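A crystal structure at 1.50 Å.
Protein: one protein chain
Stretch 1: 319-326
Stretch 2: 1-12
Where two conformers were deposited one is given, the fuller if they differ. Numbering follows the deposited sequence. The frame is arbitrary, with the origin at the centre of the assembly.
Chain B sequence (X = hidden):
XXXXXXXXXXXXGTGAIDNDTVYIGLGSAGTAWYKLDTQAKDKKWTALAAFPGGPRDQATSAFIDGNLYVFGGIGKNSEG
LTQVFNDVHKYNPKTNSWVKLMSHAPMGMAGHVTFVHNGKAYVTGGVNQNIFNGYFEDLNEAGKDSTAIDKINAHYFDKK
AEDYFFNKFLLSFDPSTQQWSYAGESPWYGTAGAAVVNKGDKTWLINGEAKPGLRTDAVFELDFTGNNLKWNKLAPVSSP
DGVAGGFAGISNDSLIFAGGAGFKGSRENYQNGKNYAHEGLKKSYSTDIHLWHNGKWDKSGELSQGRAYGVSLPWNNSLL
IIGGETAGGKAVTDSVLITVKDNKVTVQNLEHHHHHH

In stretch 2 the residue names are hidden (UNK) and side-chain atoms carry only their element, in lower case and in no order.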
# COMPACT_ATOMS: atom_id res chain seq x y z
N LEU B 319 32.33 -8.15 -6.85
CA LEU B 319 31.05 -8.61 -6.29
C LEU B 319 31.31 -9.83 -5.41
O LEU B 319 31.78 -10.86 -5.89
CB LEU B 319 30.09 -8.95 -7.41
CG LEU B 319 28.81 -9.70 -6.99
CD1 LEU B 319 28.06 -8.85 -5.99
CD2 LEU B 319 28.00 -9.98 -8.23
N LEU B 320 31.00 -9.70 -4.12
CA LEU B 320 31.11 -10.78 -3.16
C LEU B 320 29.71 -11.39 -3.01
O LEU B 320 28.78 -10.68 -2.66
CB LEU B 320 31.58 -10.21 -1.82
CG LEU B 320 31.62 -11.12 -0.60
CD1 LEU B 320 32.40 -12.39 -0.89
CD2 LEU B 320 32.13 -10.38 0.64
N ILE B 321 29.60 -12.69 -3.29
CA ILE B 321 28.32 -13.42 -3.15
C ILE B 321 28.45 -14.38 -1.99
O ILE B 321 29.40 -15.15 -1.92
CB ILE B 321 28.02 -14.24 -4.44
CG1 ILE B 321 27.72 -13.30 -5.60
CG2 ILE B 321 26.91 -15.31 -4.19
CD1 ILE B 321 27.67 -13.99 -6.93
N ILE B 322 27.49 -14.34 -1.07
CA ILE B 322 27.58 -15.17 0.12
C ILE B 322 26.28 -15.98 0.23
O ILE B 322 25.19 -15.42 0.27
CB ILE B 322 27.76 -14.34 1.41
CG1 ILE B 322 28.95 -13.36 1.29
CG2 ILE B 322 27.96 -15.27 2.60
CD1 ILE B 322 29.14 -12.48 2.51
N GLY B 323 26.43 -17.29 0.28
CA GLY B 323 25.28 -18.20 0.43
C GLY B 323 24.37 -18.22 -0.78
O GLY B 323 24.79 -17.98 -1.91
N GLY B 324 23.12 -18.51 -0.53
CA GLY B 324 22.14 -18.68 -1.57
C GLY B 324 21.49 -20.05 -1.57
O GLY B 324 21.73 -20.84 -0.67
N GLU B 325 20.72 -20.30 -2.61
CA GLU B 325 19.97 -21.52 -2.84
C GLU B 325 20.35 -22.03 -4.23
O GLU B 325 20.54 -21.24 -5.16
CB GLU B 325 18.48 -21.15 -2.79
CG GLU B 325 17.46 -22.26 -2.92
CD GLU B 325 16.09 -21.66 -3.08
OE1 GLU B 325 15.66 -20.91 -2.19
OE2 GLU B 325 15.44 -21.91 -4.11
N THR B 326 20.46 -23.35 -4.37
CA THR B 326 20.82 -23.99 -5.62
C THR B 326 19.68 -24.95 -6.02
O THR B 326 18.63 -24.94 -5.41
CB THR B 326 22.21 -24.68 -5.49
OG1 THR B 326 22.18 -25.68 -4.46
CG2 THR B 326 23.32 -23.66 -5.15
N UNK B 1 33.59 -20.19 0.85
CA UNK B 1 34.87 -20.60 0.16
C UNK B 1 35.96 -19.51 0.13
O UNK B 1 37.04 -19.69 0.72
c UNK B 1 34.58 -20.98 -1.28
o UNK B 1 34.49 -19.80 -2.05
N UNK B 2 35.67 -18.40 -0.58
CA UNK B 2 36.55 -17.22 -0.62
C UNK B 2 36.53 -16.51 0.73
O UNK B 2 37.45 -15.77 1.08
c UNK B 2 34.99 -15.29 -1.25
c UNK B 2 36.15 -16.18 -1.71
c UNK B 2 35.85 -16.84 -3.05
N UNK B 3 35.44 -16.71 1.46
CA UNK B 3 35.37 -16.48 2.89
C UNK B 3 35.11 -17.85 3.50
O UNK B 3 34.67 -18.76 2.79
c UNK B 3 34.22 -15.54 3.25
c UNK B 3 35.51 -13.36 3.11
c UNK B 3 34.26 -14.12 2.66
c UNK B 3 33.00 -13.35 3.05
N UNK B 4 35.36 -18.01 4.81
CA UNK B 4 34.99 -19.27 5.42
C UNK B 4 33.50 -19.57 5.19
O UNK B 4 32.69 -18.64 5.00
c UNK B 4 36.12 -17.86 6.99
c UNK B 4 35.95 -17.06 5.76
c UNK B 4 35.27 -19.04 6.91
N UNK B 5 33.16 -20.85 5.20
CA UNK B 5 31.76 -21.26 5.03
C UNK B 5 30.89 -20.59 6.07
O UNK B 5 31.29 -20.43 7.22
o UNK B 5 31.02 -23.37 2.28
c UNK B 5 32.44 -23.61 4.15
c UNK B 5 32.17 -23.22 2.72
c UNK B 5 31.63 -22.79 5.16
o UNK B 5 33.10 -22.74 2.02
N UNK B 6 29.68 -20.20 5.69
CA UNK B 6 28.79 -19.61 6.68
C UNK B 6 28.49 -20.68 7.73
O UNK B 6 28.51 -21.88 7.41
o UNK B 6 26.89 -20.10 5.28
c UNK B 6 27.50 -19.08 6.06
c UNK B 6 27.81 -17.88 5.15
N UNK B 7 28.27 -20.28 9.00
CA UNK B 7 28.07 -21.30 10.04
C UNK B 7 26.88 -22.25 9.87
O UNK B 7 26.88 -23.35 10.44
c UNK B 7 28.69 -19.21 11.02
c UNK B 7 28.35 -18.93 9.58
c UNK B 7 27.94 -20.47 11.32
N UNK B 8 25.87 -21.82 9.12
CA UNK B 8 24.74 -22.69 8.74
C UNK B 8 24.42 -22.39 7.27
O UNK B 8 24.82 -21.33 6.78
c UNK B 8 23.79 -22.80 11.09
c UNK B 8 23.50 -22.45 9.61
c UNK B 8 22.99 -21.02 9.46
N UNK B 9 23.75 -23.33 6.55
CA UNK B 9 23.29 -23.06 5.18
C UNK B 9 22.43 -21.81 5.14
O UNK B 9 21.61 -21.61 6.02
c UNK B 9 22.48 -24.32 4.82
c UNK B 9 23.39 -24.69 6.99
c UNK B 9 23.05 -25.39 5.73
N UNK B 10 22.66 -20.96 4.14
CA UNK B 10 22.28 -19.55 4.24
C UNK B 10 21.61 -19.02 2.97
O UNK B 10 22.25 -18.44 2.09
c UNK B 10 22.86 -14.54 5.09
c UNK B 10 24.02 -16.33 4.06
c UNK B 10 23.78 -14.98 4.21
c UNK B 10 23.54 -18.73 4.58
c UNK B 10 22.13 -15.47 5.85
c UNK B 10 22.35 -16.82 5.69
c UNK B 10 23.28 -17.27 4.77
N UNK B 11 20.29 -19.18 2.90
CA UNK B 11 19.50 -18.68 1.78
C UNK B 11 18.45 -17.71 2.28
O UNK B 11 18.01 -17.81 3.42
c UNK B 11 17.13 -21.68 0.93
c UNK B 11 16.06 -22.43 1.69
c UNK B 11 17.70 -20.58 1.78
n UNK B 11 15.40 -23.52 0.88
c UNK B 11 18.81 -19.82 1.02
N UNK B 12 18.06 -16.76 1.42
CA UNK B 12 17.00 -15.81 1.72
C UNK B 12 17.33 -14.84 2.85
O UNK B 12 16.43 -14.15 3.36
c UNK B 12 15.69 -16.55 2.02
o UNK B 12 15.49 -17.63 1.13

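Position 1 carries one carbon and then one oxygen, a hydroxymethyl group out of reach of stretch 1; it is Ser 1. Position 2 has a carbon bearing two further carbons, branched at CB and pointing toward the strand, where one methyl meets Leu 320 CD1. This is Val 2, and its CG2 lies 3.9 Å from Leu 320 CD1. Position 3 has four carbons forked at the second, whereas isoleucine would fork at CB; its CA-to-CB bond points toward the strand, and one terminal carbon lies near both Leu 320 CD2 and Ile 322 CD1. It is Leu 3, and its CD1 reaches two residues, 3.9 Å from Leu 320 CD2 and 4.0 Å from Ile 322 CD1.

At position 4 three carbons close a ring onto the backbone N, which identifies Pro 4, out of reach of stretch 1. Position 5 shows three carbons, the third carrying two oxygens. Atom count alone would allow glutamine, but two oxygens on the third carbon make it Glu 5. Its carboxylate folds back within the segment, where Ser 1 N donates to Glu 5 OE2 at 2.8 Å, while Ser 1 N to Leu 3 O is 2.6 Å, so the chain terminus is held by both.

Position 6 has one carbon carrying an oxygen and a carbon, and that second carbon, a methyl, meets Ile 322 CG2. It is Thr 6, with Thr 6 CG2 3.7 Å from Ile 322 CG2, while the hydroxyl serves its own segment: Thr 6 OG1 donates to the backbone O of position 8 at 2.8 Å. Position 7 again closes three carbons onto N and is Pro 7, exposed and without contact. Position 8 repeats the CB-branched trio of carbons, out of reach of stretch 1, and is Val 8. Position 9 is a third ring closed onto N, Pro 9, also clear of the strand.

Position 10 has one carbon followed by a six-carbon ring with no oxygen, and the ring lies obliquely to Ile 322 O and Gly 323 CA. It is Phe 10 rather than tyrosine; Phe 10 CD1 is 4.1 Å from Ile 322 O and 4.3 Å from Ile 322 CG2. Position 11 runs four carbons in a row to a nitrogen, with CB near Gly 324 O and the third carbon near Glu 325 OE1. It is Lys 11: its CB lies 3.5 Å from Gly 324 O and its CD 3.5 Å from Glu 325 OE1. Lys 11 NZ is 4.0 Å from Glu 325 OE1, too far for a salt bridge though the charges are opposite. Position 12, one carbon then one oxygen, is Ser 12, with no contact.

The contact joins an apolar patch to a backbone anchor. Leu 320 and Ile 322 receive Val 2, Leu 3, Thr 6 and Phe 10, and the chain is then fixed by Gly 324 N donating to Phe 10 O at 2.8 Å and 167°. Gly 323 CA approaches the same oxygen at 3.5 Å; an ideal CB there would lie 2.3 Å from Phe 10 O, a clash, so the close passage depends on glycine.

Stretch 2, residues 1-12: SVLPETPVPFKS
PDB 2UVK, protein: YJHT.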